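Local coordinates for salmonella typhimurium DB7155 bacteriophage DET7 tailspike (Bacteriophage, PDB 2V5I), which serves as the trimeric tailspike that binds and hydrolyses the O-antigen of its Salmonella host, at residues A[486-491]-A[501-506]; A[514-519]-A[532-537]; A[524-529]-A[542-547]; A[397-402]-A[424-429]. All blocks are in the same frame, centred on the assembly; numbering follows the deposited sequence.

How the interactions relate
Along the chain, interaction 4 comes first, then interaction 1, then interactions 2 and 3, whose segments alternate. Interaction 4 lies in the parallel beta-helix and joins two successive turns near its C-terminal end. Its centre is about 29 Å from that of interaction 1. Interaction 1 is a hairpin of a five-stranded antiparallel sheet, and its strand 501-504 neighbours strand 512-515, where interaction 2 starts; these two centres are about 17 Å apart. Interactions 2 and 3 are about 11 Å apart and share the hairpin of strands 531-537 and 540-546. Every contact also touches another subunit, consistent with folding and trimer assembly being coupled here.

Interaction 1: residues A[486-491]-A[501-506]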
loop_
_atom_site.group_PDB
_atom_site.type_symbol
_atom_site.label_atom_id
_atom_site.label_comp_id
_atom_site.label_asym_id
_atom_site.label_seq_id
_atom_site.Cartn_x
_atom_site.Cartn_y
_atom_site.Cartn_z
ATOM N N TRP A 486 9.093 -34.543 -23.517
ATOM C CA TRP A 486 10.124 -34.154 -24.468
ATOM C C TRP A 486 10.349 -32.650 -24.485
ATOM O O TRP A 486 9.388 -31.901 -24.323
ATOM C CB TRP A 486 9.881 -34.688 -25.860
ATOM C CG TRP A 486 8.649 -34.268 -26.592
ATOM C CD1 TRP A 486 7.451 -34.863 -26.538
ATOM C CD2 TRP A 486 8.583 -33.341 -27.695
ATOM N NE1 TRP A 486 6.591 -34.332 -27.457
ATOM C CE2 TRP A 486 7.249 -33.352 -28.159
ATOM C CE3 TRP A 486 9.486 -32.448 -28.258
ATOM C CZ2 TRP A 486 6.830 -32.585 -29.257
ATOM C CZ3 TRP A 486 9.067 -31.679 -29.314
ATOM C CH2 TRP A 486 7.739 -31.727 -29.791
ATOM N N THR A 487 11.602 -32.265 -24.701
ATOM C CA THR A 487 12.014 -30.837 -24.657
ATOM C C THR A 487 12.434 -30.446 -26.081
ATOM O O THR A 487 13.116 -31.196 -26.776
ATOM C CB THR A 487 13.167 -30.668 -23.702
ATOM O OG1 THR A 487 12.737 -31.082 -22.370
ATOM C CG2 THR A 487 13.586 -29.220 -23.565
ATOM N N GLU A 488 12.072 -29.233 -26.485
ATOM C CA GLU A 488 12.521 -28.731 -27.779
ATOM C C GLU A 488 13.009 -27.297 -27.678
ATOM O O GLU A 488 12.534 -26.500 -26.859
ATOM C CB GLU A 488 11.490 -28.807 -28.855
ATOM C CG GLU A 488 10.224 -28.182 -28.553
ATOM C CD GLU A 488 9.215 -28.075 -29.727
ATOM O OE1 GLU A 488 9.439 -28.505 -30.896
ATOM O OE2 GLU A 488 8.111 -27.551 -29.427
ATOM N N LEU A 489 13.930 -26.984 -28.595
ATOM C CA LEU A 489 14.452 -25.656 -28.816
ATOM C C LEU A 489 14.041 -25.331 -30.255
ATOM O O LEU A 489 14.373 -26.079 -31.175
ATOM C CB LEU A 489 15.991 -25.727 -28.746
ATOM C CG LEU A 489 16.800 -24.512 -28.533
ATOM C CD1 LEU A 489 16.457 -23.995 -27.145
ATOM C CD2 LEU A 489 18.277 -24.988 -28.649
ATOM N N THR A 490 13.255 -24.264 -30.411
ATOM C CA THR A 490 12.683 -23.887 -31.721
ATOM C C THR A 490 13.064 -22.491 -32.171
ATOM O O THR A 490 13.491 -21.636 -31.388
ATOM C CB THR A 490 11.124 -23.954 -31.709
ATOM O OG1 THR A 490 10.587 -22.809 -31.050
ATOM C CG2 THR A 490 10.590 -25.217 -31.042
ATOM N N ALA A 491 12.865 -22.279 -33.481
ATOM C CA ALA A 491 13.165 -20.988 -34.124
ATOM C C ALA A 491 12.083 -20.721 -35.189
ATOM O O ALA A 491 11.664 -21.625 -35.938
ATOM C CB ALA A 491 14.543 -20.999 -34.811
ATOM N N SER A 501 12.952 -27.052 -35.352
ATOM C CA SER A 501 12.848 -27.561 -33.988
ATOM C C SER A 501 13.825 -28.716 -33.714
ATOM O O SER A 501 13.737 -29.756 -34.400
ATOM C CB SER A 501 11.392 -28.074 -33.844
ATOM O OG SER A 501 11.216 -28.850 -32.679
ATOM N N LEU A 502 14.696 -28.550 -32.725
ATOM C CA LEU A 502 15.555 -29.609 -32.167
ATOM C C LEU A 502 14.864 -30.221 -30.942
ATOM O O LEU A 502 14.361 -29.488 -30.096
ATOM C CB LEU A 502 16.873 -28.999 -31.753
ATOM C CG LEU A 502 17.846 -30.077 -31.289
ATOM C CD1 LEU A 502 19.209 -29.768 -31.693
ATOM C CD2 LEU A 502 17.710 -30.274 -29.805
ATOM N N LYS A 503 14.690 -31.552 -30.947
ATOM C CA LYS A 503 13.834 -32.242 -29.954
ATOM C C LYS A 503 14.577 -33.349 -29.231
ATOM O O LYS A 503 15.255 -34.161 -29.862
ATOM C CB LYS A 503 12.624 -32.909 -30.676
ATOM C CG LYS A 503 11.928 -32.023 -31.755
ATOM C CD LYS A 503 10.768 -32.717 -32.510
ATOM C CE LYS A 503 10.271 -31.896 -33.743
ATOM N NZ LYS A 503 11.334 -31.707 -34.816
ATOM N N VAL A 504 14.403 -33.402 -27.926
ATOM C CA VAL A 504 15.028 -34.391 -27.061
ATOM C C VAL A 504 13.911 -35.225 -26.369
ATOM O O VAL A 504 13.062 -34.691 -25.671
ATOM C CB VAL A 504 15.898 -33.684 -25.983
ATOM C CG1 VAL A 504 16.481 -34.684 -25.015
ATOM C CG2 VAL A 504 17.042 -32.857 -26.636
ATOM N N ASN A 505 13.976 -36.548 -26.589
ATOM C CA ASN A 505 13.122 -37.580 -25.964
ATOM C C ASN A 505 11.666 -37.635 -26.499
ATOM O O ASN A 505 10.799 -38.168 -25.838
ATOM C CB ASN A 505 13.100 -37.498 -24.437
ATOM C CG ASN A 505 12.647 -38.802 -23.814
ATOM O OD1 ASN A 505 13.088 -39.879 -24.276
ATOM N ND2 ASN A 505 11.821 -38.732 -22.747
ATOM N N ARG A 506 11.408 -37.095 -27.681
ATOM C CA ARG A 506 10.052 -37.237 -28.238
ATOM C C ARG A 506 9.767 -38.736 -28.453
ATOM O O ARG A 506 10.662 -39.518 -28.850
ATOM C CB ARG A 506 9.942 -36.529 -29.572
ATOM C CG ARG A 506 8.475 -36.331 -30.007
ATOM C CD ARG A 506 8.283 -35.788 -31.411
ATOM N NE ARG A 506 9.050 -36.584 -32.326
ATOM C CZ ARG A 506 8.643 -37.753 -32.812
ATOM N NH1 ARG A 506 7.405 -38.185 -32.600
ATOM N NH2 ARG A 506 9.447 -38.437 -33.589
#
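Thr487 and Val504 are a hydrogen-bonded pair of an antiparallel beta hairpin. Thr487 N gives to Val504 O at 3.0 Å, and Val504 N to Thr487 O at 2.8 Å. Leu489 and Leu502 repeat this. The backbone polar groups of all four are used across the hairpin. On the face that carries Glu488, Thr490, Ser501 and Lys503, Ser501 OG donates to Glu488 OE1 at 2.5 Å. It arrives on the anti side, 18° out of the carboxylate plane. Glu488 OE2 is taken by His475. Lys503 NZ donates to Ser501 O at 3.1 Å, from above the carbonyl plane, and forms a salt bridge with Asp528 of the second subunit. Thr487 OG1 bonds to Thr490 O of the second subunit, and Thr490 OG1 to Asn498 OD1. At the hairpin's end, Arg506 CG sits over the Trp486 five-membered ring, 3.6 Å from its centroid, in a CH-pi contact. Trp486 and Lys503 lie side by side, with Trp486 CZ3 3.8 Å from Lys503 CD. Arg506 NE is bound to Glu513, and NH2 to Glu524 O of the second subunit. These polar ends are paired partly across the trimer interface, which probably ties the hairpin's stability to assembly.

Interaction 2: residues A[514-519]-A[532-537]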
loop_
_atom_site.group_PDB
_atom_site.type_symbol
_atom_site.label_atom_id
_atom_site.label_comp_id
_atom_site.label_asym_id
_atom_site.label_seq_id
_atom_site.Cartn_x
_atom_site.Cartn_y
_atom_site.Cartn_z
ATOM N N ILE A 514 17.424 -33.790 -34.883
ATOM C CA ILE A 514 18.301 -32.652 -35.226
ATOM C C ILE A 514 17.912 -32.105 -36.612
ATOM O O ILE A 514 17.913 -32.871 -37.546
ATOM C CB ILE A 514 19.758 -33.143 -35.305
ATOM C CG1 ILE A 514 20.196 -33.622 -33.916
ATOM C CG2 ILE A 514 20.644 -32.032 -35.770
ATOM C CD1 ILE A 514 21.516 -34.432 -33.902
ATOM N N PRO A 515 17.530 -30.802 -36.730
ATOM C CA PRO A 515 17.276 -30.213 -38.044
ATOM C C PRO A 515 18.519 -30.248 -38.906
ATOM O O PRO A 515 19.618 -29.936 -38.427
ATOM C CB PRO A 515 16.864 -28.759 -37.696
ATOM C CG PRO A 515 16.427 -28.797 -36.262
ATOM C CD PRO A 515 17.303 -29.853 -35.631
ATOM N N ILE A 516 18.361 -30.643 -40.175
ATOM C CA ILE A 516 19.426 -30.586 -41.161
ATOM C C ILE A 516 18.909 -29.894 -42.396
ATOM O O ILE A 516 17.688 -29.748 -42.573
ATOM C CB ILE A 516 19.934 -32.010 -41.491
ATOM C CG1 ILE A 516 18.909 -32.804 -42.294
ATOM C CG2 ILE A 516 20.348 -32.743 -40.185
ATOM C CD1 ILE A 516 19.415 -34.195 -42.708
ATOM N N SER A 517 19.831 -29.397 -43.243
ATOM C CA SER A 517 19.421 -28.718 -44.461
ATOM C C SER A 517 19.078 -29.758 -45.528
ATOM O O SER A 517 19.830 -30.701 -45.766
ATOM C CB SER A 517 20.503 -27.808 -44.998
ATOM O OG SER A 517 20.127 -27.267 -46.271
ATOM N N GLY A 518 17.929 -29.592 -46.173
ATOM C CA GLY A 518 17.567 -30.521 -47.230
ATOM C C GLY A 518 18.247 -30.218 -48.553
ATOM O O GLY A 518 18.126 -30.986 -49.502
ATOM N N THR A 519 18.922 -29.079 -48.594
ATOM C CA THR A 519 19.684 -28.614 -49.765
ATOM C C THR A 519 21.179 -28.433 -49.434
ATOM O O THR A 519 21.576 -28.330 -48.276
ATOM C CB THR A 519 19.143 -27.254 -50.245
ATOM O OG1 THR A 519 19.162 -26.305 -49.166
ATOM C CG2 THR A 519 17.704 -27.379 -50.713
ATOM N N MET A 532 30.026 -27.842 -36.677
ATOM C CA MET A 532 29.579 -28.690 -37.810
ATOM C C MET A 532 28.111 -28.454 -38.099
ATOM O O MET A 532 27.320 -28.414 -37.184
ATOM C CB MET A 532 29.741 -30.164 -37.387
ATOM C CG MET A 532 29.208 -31.122 -38.354
ATOM S SD MET A 532 29.253 -32.797 -37.674
ATOM C CE MET A 532 27.702 -32.806 -36.753
ATOM N N SER A 533 27.760 -28.284 -39.374
ATOM C CA SER A 533 26.354 -28.241 -39.819
ATOM C C SER A 533 26.096 -29.388 -40.788
ATOM O O SER A 533 26.948 -29.707 -41.646
ATOM C CB SER A 533 26.117 -26.969 -40.604
ATOM O OG SER A 533 26.352 -25.858 -39.782
ATOM N N LEU A 534 24.930 -29.987 -40.713
ATOM C CA LEU A 534 24.604 -31.141 -41.530
ATOM C C LEU A 534 23.647 -30.799 -42.659
ATOM O O LEU A 534 22.791 -29.893 -42.558
ATOM C CB LEU A 534 23.935 -32.230 -40.643
ATOM C CG LEU A 534 24.865 -32.857 -39.601
ATOM C CD1 LEU A 534 24.051 -33.654 -38.589
ATOM C CD2 LEU A 534 25.946 -33.728 -40.159
ATOM N N TYR A 535 23.807 -31.502 -43.765
ATOM C CA TYR A 535 22.970 -31.276 -44.936
ATOM C C TYR A 535 22.929 -32.532 -45.819
ATOM O O TYR A 535 23.777 -33.430 -45.746
ATOM C CB TYR A 535 23.466 -30.064 -45.750
ATOM C CG TYR A 535 24.827 -30.210 -46.416
ATOM C CD1 TYR A 535 25.989 -29.907 -45.745
ATOM C CD2 TYR A 535 24.923 -30.593 -47.744
ATOM C CE1 TYR A 535 27.223 -30.048 -46.365
ATOM C CE2 TYR A 535 26.150 -30.706 -48.400
ATOM C CZ TYR A 535 27.307 -30.392 -47.725
ATOM O OH TYR A 535 28.516 -30.543 -48.419
ATOM N N LEU A 536 21.949 -32.543 -46.703
ATOM C CA LEU A 536 21.779 -33.598 -47.705
ATOM C C LEU A 536 22.259 -33.146 -49.077
ATOM O O LEU A 536 22.029 -31.995 -49.491
ATOM C CB LEU A 536 20.290 -33.968 -47.843
ATOM C CG LEU A 536 19.650 -34.576 -46.611
ATOM C CD1 LEU A 536 18.130 -34.674 -46.783
ATOM C CD2 LEU A 536 20.249 -35.901 -46.303
ATOM N N ASP A 537 22.948 -34.052 -49.757
ATOM C CA ASP A 537 23.448 -33.756 -51.129
ATOM C C ASP A 537 23.362 -35.052 -51.892
ATOM O O ASP A 537 23.944 -36.057 -51.511
ATOM C CB ASP A 537 24.875 -33.206 -51.060
ATOM C CG ASP A 537 25.464 -32.786 -52.429
ATOM O OD1 ASP A 537 24.915 -33.148 -53.473
ATOM O OD2 ASP A 537 26.508 -32.086 -52.412
HETATM O O HOH W 1 22.967 -30.006 -38.546
HETATM O O HOH W 2 20.023 -31.975 -51.254
#
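Ser517 and Tyr535 form a single backbone bridge, with CA atoms 4.4 Å apart, and the touching parts of the two segments run 42° apart. Two bonds flank it. Ser517 N gives to Leu534 O at 3.1 Å, almost straight at 175°. Leu536 N gives to Ser517 O at 3.0 Å. Ser517 thus uses both its N-H and its C=O on the strand. Ile516 carries the apolar part and crosses both leucines obliquely. Its CG1 stands between the backbone N and the carbonyl carbon (chi1 71°), while CG2 lies beside the backbone N. Ile516 CG2 meets Leu534 CB at 3.7 Å, and Ile516 CD1 at the end of the other branch meets Leu536 CG at 3.9 Å. Beyond the bridge the chain turns at Gly518. Ser517 OG donates to Thr519 O at 2.7 Å and helps to hold this turn. The same Thr519 O lies 3.6 Å from Tyr535 CB. One water bridges two carbonyls, donating to Gly518 O and Leu536 O. A second water accepts from Leu534 N and makes a weak bond to Pro515 O. The contact ties the exit of strand 512-515, the outermost in its five-stranded sheet within this chain, to strand 531-537, which within this chain is an outer strand of the next. Ile514 and Pro515 pair antiparallel with a strand of the second subunit. Met532 and Ser533 do so with one of the third, as befits an intertwined domain.

Interaction 3: residues A[524-529]-A[542-547]; sequences EGVLDI and WALIRL
Ile529 lays CG1 over one face of the Arg546 guanidinium, above its centre and 3.6 Å from Arg546 CZ. The contact belongs to the C-terminal intertwined domain. Here the loop 524-529 folds against strand 540-546, the middle strand of a three-stranded antiparallel sheet within this chain. The Arg546 side chain leaves with CG anti to the backbone N (chi1 -169°) and stays extended as far as NE. It runs past the loop backbone. Arg546 CB is 3.5 Å from Asp528 O, and Arg546 CD is 3.2 Å from Leu527 O. At the end, Arg546 NH1 donates to Leu527 O at 2.9 Å. The acceptor lies 24° out of the guanidinium plane, while the donor lies in the plane of the carbonyl. Arg546 NE is bound to Gly550 O, so two backbone carbonyls fix the rotation of the group. Further back, the apolar half of the contact is buried. Val526 packs on Leu544, with Val526 CG1 3.7 Å from Leu544 CG. Leu544 CD2 lies against Val526 N and is 4.0 Å from Gly525 C. The loop also meets the third subunit, where Leu527 N binds Glu513 OE1. Val526 O takes a bond from Lys552 NZ. At the far end, Ile529 CG2 rests 3.6 Å from Leu547 O, on the backbone of the residue after Arg546.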
loop_
_atom_site.group_PDB
_atom_site.type_symbol
_atom_site.label_atom_id
_atom_site.label_comp_id
_atom_site.label_asym_id
_atom_site.label_seq_id
_atom_site.Cartn_x
_atom_site.Cartn_y
_atom_site.Cartn_z
ATOM N N GLU A 524 28.893 -20.252 -45.966
ATOM C CA GLU A 524 28.385 -19.382 -44.893
ATOM C C GLU A 524 27.465 -20.157 -43.915
ATOM O O GLU A 524 27.100 -19.627 -42.868
ATOM C CB GLU A 524 27.505 -18.223 -45.431
ATOM C CG GLU A 524 28.005 -17.362 -46.518
ATOM C CD GLU A 524 27.658 -17.932 -47.902
ATOM O OE1 GLU A 524 28.379 -18.839 -48.263
ATOM O OE2 GLU A 524 26.702 -17.485 -48.612
ATOM N N GLY A 525 27.015 -21.361 -44.279
ATOM C CA GLY A 525 26.264 -22.195 -43.369
ATOM C C GLY A 525 26.945 -22.702 -42.117
ATOM O O GLY A 525 26.297 -23.351 -41.298
ATOM N N VAL A 526 28.249 -22.462 -41.971
ATOM C CA VAL A 526 28.911 -22.685 -40.710
ATOM C C VAL A 526 29.736 -21.434 -40.333
ATOM O O VAL A 526 30.395 -20.852 -41.180
ATOM C CB VAL A 526 29.802 -23.981 -40.745
ATOM C CG1 VAL A 526 31.025 -23.833 -41.606
ATOM C CG2 VAL A 526 30.119 -24.410 -39.415
ATOM N N LEU A 527 29.662 -21.046 -39.075
ATOM C CA LEU A 527 30.268 -19.788 -38.590
ATOM C C LEU A 527 31.533 -19.988 -37.741
ATOM O O LEU A 527 32.589 -19.536 -38.120
ATOM C CB LEU A 527 29.233 -18.971 -37.832
ATOM C CG LEU A 527 29.715 -17.636 -37.267
ATOM C CD1 LEU A 527 30.064 -16.686 -38.423
ATOM C CD2 LEU A 527 28.614 -17.044 -36.394
ATOM N N ASP A 528 31.391 -20.606 -36.570
ATOM C CA ASP A 528 32.445 -20.711 -35.600
ATOM C C ASP A 528 33.392 -21.847 -35.893
ATOM O O ASP A 528 32.978 -22.924 -36.344
ATOM C CB ASP A 528 31.864 -20.964 -34.204
ATOM C CG ASP A 528 31.048 -19.805 -33.624
ATOM O OD1 ASP A 528 31.187 -18.640 -34.083
ATOM O OD2 ASP A 528 30.299 -20.075 -32.618
ATOM N N ILE A 529 34.656 -21.657 -35.533
ATOM C CA ILE A 529 35.648 -22.730 -35.541
ATOM C C ILE A 529 35.207 -23.893 -34.652
ATOM O O ILE A 529 34.604 -23.683 -33.597
ATOM C CB ILE A 529 37.010 -22.194 -35.047
ATOM C CG1 ILE A 529 37.602 -21.306 -36.168
ATOM C CG2 ILE A 529 37.973 -23.328 -34.730
ATOM C CD1 ILE A 529 38.784 -20.497 -35.751
ATOM N N TRP A 542 25.966 -35.219 -45.460
ATOM C CA TRP A 542 27.247 -34.526 -45.433
ATOM C C TRP A 542 27.337 -33.588 -44.227
ATOM O O TRP A 542 26.330 -33.108 -43.693
ATOM C CB TRP A 542 27.374 -33.692 -46.688
ATOM C CG TRP A 542 27.650 -34.457 -47.946
ATOM C CD1 TRP A 542 26.759 -35.236 -48.658
ATOM C CD2 TRP A 542 28.898 -34.520 -48.652
ATOM N NE1 TRP A 542 27.390 -35.747 -49.767
ATOM C CE2 TRP A 542 28.697 -35.333 -49.782
ATOM C CE3 TRP A 542 30.165 -33.959 -48.433
ATOM C CZ2 TRP A 542 29.712 -35.595 -50.703
ATOM C CZ3 TRP A 542 31.185 -34.211 -49.363
ATOM C CH2 TRP A 542 30.958 -35.056 -50.446
ATOM N N ALA A 543 28.571 -33.326 -43.806
ATOM C CA ALA A 543 28.890 -32.335 -42.781
ATOM C C ALA A 543 29.694 -31.204 -43.419
ATOM O O ALA A 543 30.680 -31.450 -44.135
ATOM C CB ALA A 543 29.722 -32.936 -41.632
ATOM N N LEU A 544 29.305 -29.981 -43.112
ATOM C CA LEU A 544 30.076 -28.775 -43.362
ATOM C C LEU A 544 30.717 -28.343 -42.047
ATOM O O LEU A 544 30.030 -28.101 -41.070
ATOM C CB LEU A 544 29.156 -27.665 -43.886
ATOM C CG LEU A 544 29.807 -26.277 -44.090
ATOM C CD1 LEU A 544 30.939 -26.328 -45.094
ATOM C CD2 LEU A 544 28.713 -25.301 -44.539
ATOM N N ILE A 545 32.062 -28.339 -42.012
ATOM C CA ILE A 545 32.799 -28.182 -40.777
ATOM C C ILE A 545 33.791 -27.017 -40.929
ATOM O O ILE A 545 34.498 -26.946 -41.928
ATOM C CB ILE A 545 33.583 -29.456 -40.442
ATOM C CG1 ILE A 545 32.586 -30.556 -40.084
ATOM C CG2 ILE A 545 34.573 -29.218 -39.290
ATOM C CD1 ILE A 545 33.127 -31.907 -39.959
ATOM N N ARG A 546 33.846 -26.152 -39.928
ATOM C CA ARG A 546 34.902 -25.173 -39.851
ATOM C C ARG A 546 35.995 -25.732 -38.941
ATOM O O ARG A 546 35.729 -26.010 -37.781
ATOM C CB ARG A 546 34.414 -23.851 -39.385
ATOM C CG ARG A 546 35.490 -22.751 -39.575
ATOM C CD ARG A 546 35.033 -21.358 -39.240
ATOM N NE ARG A 546 36.138 -20.404 -39.498
ATOM C CZ ARG A 546 36.301 -19.240 -38.880
ATOM N NH1 ARG A 546 35.412 -18.782 -38.009
ATOM N NH2 ARG A 546 37.364 -18.489 -39.181
ATOM N N LEU A 547 37.168 -25.951 -39.498
ATOM C CA LEU A 547 38.314 -26.607 -38.836
ATOM C C LEU A 547 39.069 -25.678 -37.915
ATOM O O LEU A 547 38.920 -24.463 -37.988
ATOM C CB LEU A 547 39.277 -27.090 -39.918
ATOM C CG LEU A 547 38.732 -28.177 -40.855
ATOM C CD1 LEU A 547 39.609 -28.375 -42.112
ATOM C CD2 LEU A 547 38.500 -29.466 -40.175
#

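Interaction 4: residues A[397-402]-A[424-429]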
loop_
_atom_site.group_PDB
_atom_site.type_symbol
_atom_site.label_atom_id
_atom_site.label_comp_id
_atom_site.label_asym_id
_atom_site.label_seq_id
_atom_site.Cartn_x
_atom_site.Cartn_y
_atom_site.Cartn_z
ATOM N N ILE A 397 4.779 -3.113 -12.098
ATOM C CA ILE A 397 3.569 -2.548 -12.692
ATOM C C ILE A 397 2.650 -3.674 -13.151
ATOM O O ILE A 397 3.028 -4.529 -13.928
ATOM C CB ILE A 397 3.878 -1.518 -13.820
ATOM C CG1 ILE A 397 2.570 -1.013 -14.454
ATOM C CG2 ILE A 397 4.869 -2.075 -14.879
ATOM C CD1 ILE A 397 2.724 0.252 -15.268
ATOM N N ARG A 398 1.403 -3.595 -12.682
ATOM C CA ARG A 398 0.346 -4.506 -13.094
ATOM C C ARG A 398 -0.474 -3.757 -14.105
ATOM O O ARG A 398 -0.932 -2.658 -13.818
ATOM C CB ARG A 398 -0.493 -4.883 -11.871
ATOM C CG ARG A 398 0.337 -5.723 -10.906
ATOM C CD ARG A 398 -0.070 -5.643 -9.527
ATOM N NE ARG A 398 0.136 -4.333 -8.925
ATOM C CZ ARG A 398 1.141 -3.986 -8.154
ATOM N NH1 ARG A 398 2.131 -4.834 -7.917
ATOM N NH2 ARG A 398 1.144 -2.758 -7.625
ATOM N N ALA A 399 -0.568 -4.307 -15.323
ATOM C CA ALA A 399 -1.125 -3.584 -16.463
ATOM C C ALA A 399 -2.223 -4.343 -17.225
ATOM O O ALA A 399 -2.483 -4.002 -18.378
ATOM C CB ALA A 399 -0.035 -3.199 -17.431
ATOM N N ALA A 400 -2.841 -5.362 -16.648
ATOM C CA ALA A 400 -3.982 -6.035 -17.302
ATOM C C ALA A 400 -5.032 -6.439 -16.271
ATOM O O ALA A 400 -4.703 -7.033 -15.257
ATOM C CB ALA A 400 -3.534 -7.288 -18.043
ATOM N N GLY A 401 -6.293 -6.139 -16.590
ATOM C CA GLY A 401 -7.429 -6.495 -15.788
ATOM C C GLY A 401 -8.237 -7.590 -16.456
ATOM O O GLY A 401 -7.671 -8.409 -17.205
ATOM N N ILE A 402 -9.551 -7.537 -16.278
ATOM C CA ILE A 402 -10.458 -8.612 -16.740
ATOM C C ILE A 402 -11.269 -8.255 -17.992
ATOM O O ILE A 402 -11.855 -9.153 -18.601
ATOM C CB ILE A 402 -11.409 -9.021 -15.580
ATOM C CG1 ILE A 402 -11.898 -10.478 -15.713
ATOM C CG2 ILE A 402 -12.503 -7.970 -15.325
ATOM C CD1 ILE A 402 -12.374 -11.037 -14.368
ATOM N N GLY A 424 0.841 -9.437 -15.473
ATOM C CA GLY A 424 -0.538 -9.544 -15.915
ATOM C C GLY A 424 -0.606 -10.150 -17.310
ATOM O O GLY A 424 0.414 -10.352 -17.983
ATOM N N ASN A 425 -1.810 -10.453 -17.735
ATOM C CA ASN A 425 -1.978 -10.969 -19.087
ATOM C C ASN A 425 -2.020 -9.825 -20.094
ATOM O O ASN A 425 -3.046 -9.461 -20.704
ATOM C CB ASN A 425 -3.215 -11.833 -19.121
ATOM C CG ASN A 425 -3.329 -12.628 -20.413
ATOM O OD1 ASN A 425 -2.349 -12.824 -21.120
ATOM N ND2 ASN A 425 -4.516 -13.121 -20.678
ATOM N N VAL A 426 -0.868 -9.206 -20.225
ATOM C CA VAL A 426 -0.673 -8.074 -21.092
ATOM C C VAL A 426 -0.389 -8.612 -22.496
ATOM O O VAL A 426 0.474 -9.494 -22.635
ATOM C CB VAL A 426 0.522 -7.214 -20.615
ATOM C CG1 VAL A 426 0.773 -6.056 -21.562
ATOM C CG2 VAL A 426 0.295 -6.664 -19.235
ATOM N N PRO A 427 -1.099 -8.109 -23.539
ATOM C CA PRO A 427 -0.755 -8.516 -24.906
ATOM C C PRO A 427 0.656 -8.098 -25.291
ATOM O O PRO A 427 0.999 -6.930 -25.214
ATOM C CB PRO A 427 -1.806 -7.801 -25.771
ATOM C CG PRO A 427 -2.904 -7.482 -24.877
ATOM C CD PRO A 427 -2.290 -7.226 -23.532
ATOM N N PRO A 428 1.503 -9.062 -25.663
ATOM C CA PRO A 428 2.893 -8.747 -25.862
ATOM C C PRO A 428 3.161 -7.807 -27.045
ATOM O O PRO A 428 4.199 -7.133 -27.062
ATOM C CB PRO A 428 3.553 -10.136 -26.020
ATOM C CG PRO A 428 2.439 -11.086 -26.337
ATOM C CD PRO A 428 1.212 -10.502 -25.763
ATOM N N ASP A 429 2.198 -7.704 -27.957
ATOM C CA ASP A 429 2.328 -6.806 -29.095
ATOM C C ASP A 429 1.833 -5.359 -28.830
ATOM O O ASP A 429 1.895 -4.524 -29.711
ATOM C CB ASP A 429 1.626 -7.402 -30.291
ATOM C CG ASP A 429 0.132 -7.570 -30.073
ATOM O OD1 ASP A 429 -0.281 -8.053 -28.973
ATOM O OD2 ASP A 429 -0.614 -7.272 -31.026
HETATM O O HOH W 3 -3.928 -10.295 -15.764
#
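Ala400 presses its CB against the backbone of Asn425, with Asn425 O 3.5 Å away. The same methyl is 4.1 Å from Val426 CG2. Ala399 adds its own CB, which meets Val426 CG2 at 3.9 Å. One valine methyl thus touches two successive alanines. Val426 has CG1 anti to the backbone N (chi1 177°), and CG2 lies beside that N, on the side of the alanines. The methyl of Ala400 also comes to 4.2 Å from Gly424 C. A CB on Gly424 would lie close to Ala400 CB. At phi 127°, psi 171° it would also be forced against the preceding carbonyl O, which alone demands glycine. Next comes the turn that presents the Asn425 backbone. Asn425 is the centre of an inverse gamma turn, closed by a weak bond from Val426 N to Gly424 O at 2.8 Å. The Ala400 methyl lies beside the Asn425 carbonyl, flanking both C and O. A water accepts from Asn425 N at 2.9 Å; its further bond to Ala400 O is weak and doubtful. Outside this shell, Asn425 packs on Leu437 and Val426 on Val440, both of the second subunit. The segments lie where two adjacent turns of the parallel beta-helix leave their strands. Strand 393-398 pairs in parallel with 417-423, and backbone bonds join Ile397 and Ala399 to Val423. Ala399 also rests on Leu422 and on Ile386 of strand 386-388. Beyond the contact the chain runs on to strand 431-433, the outermost of its parallel stack within this chain.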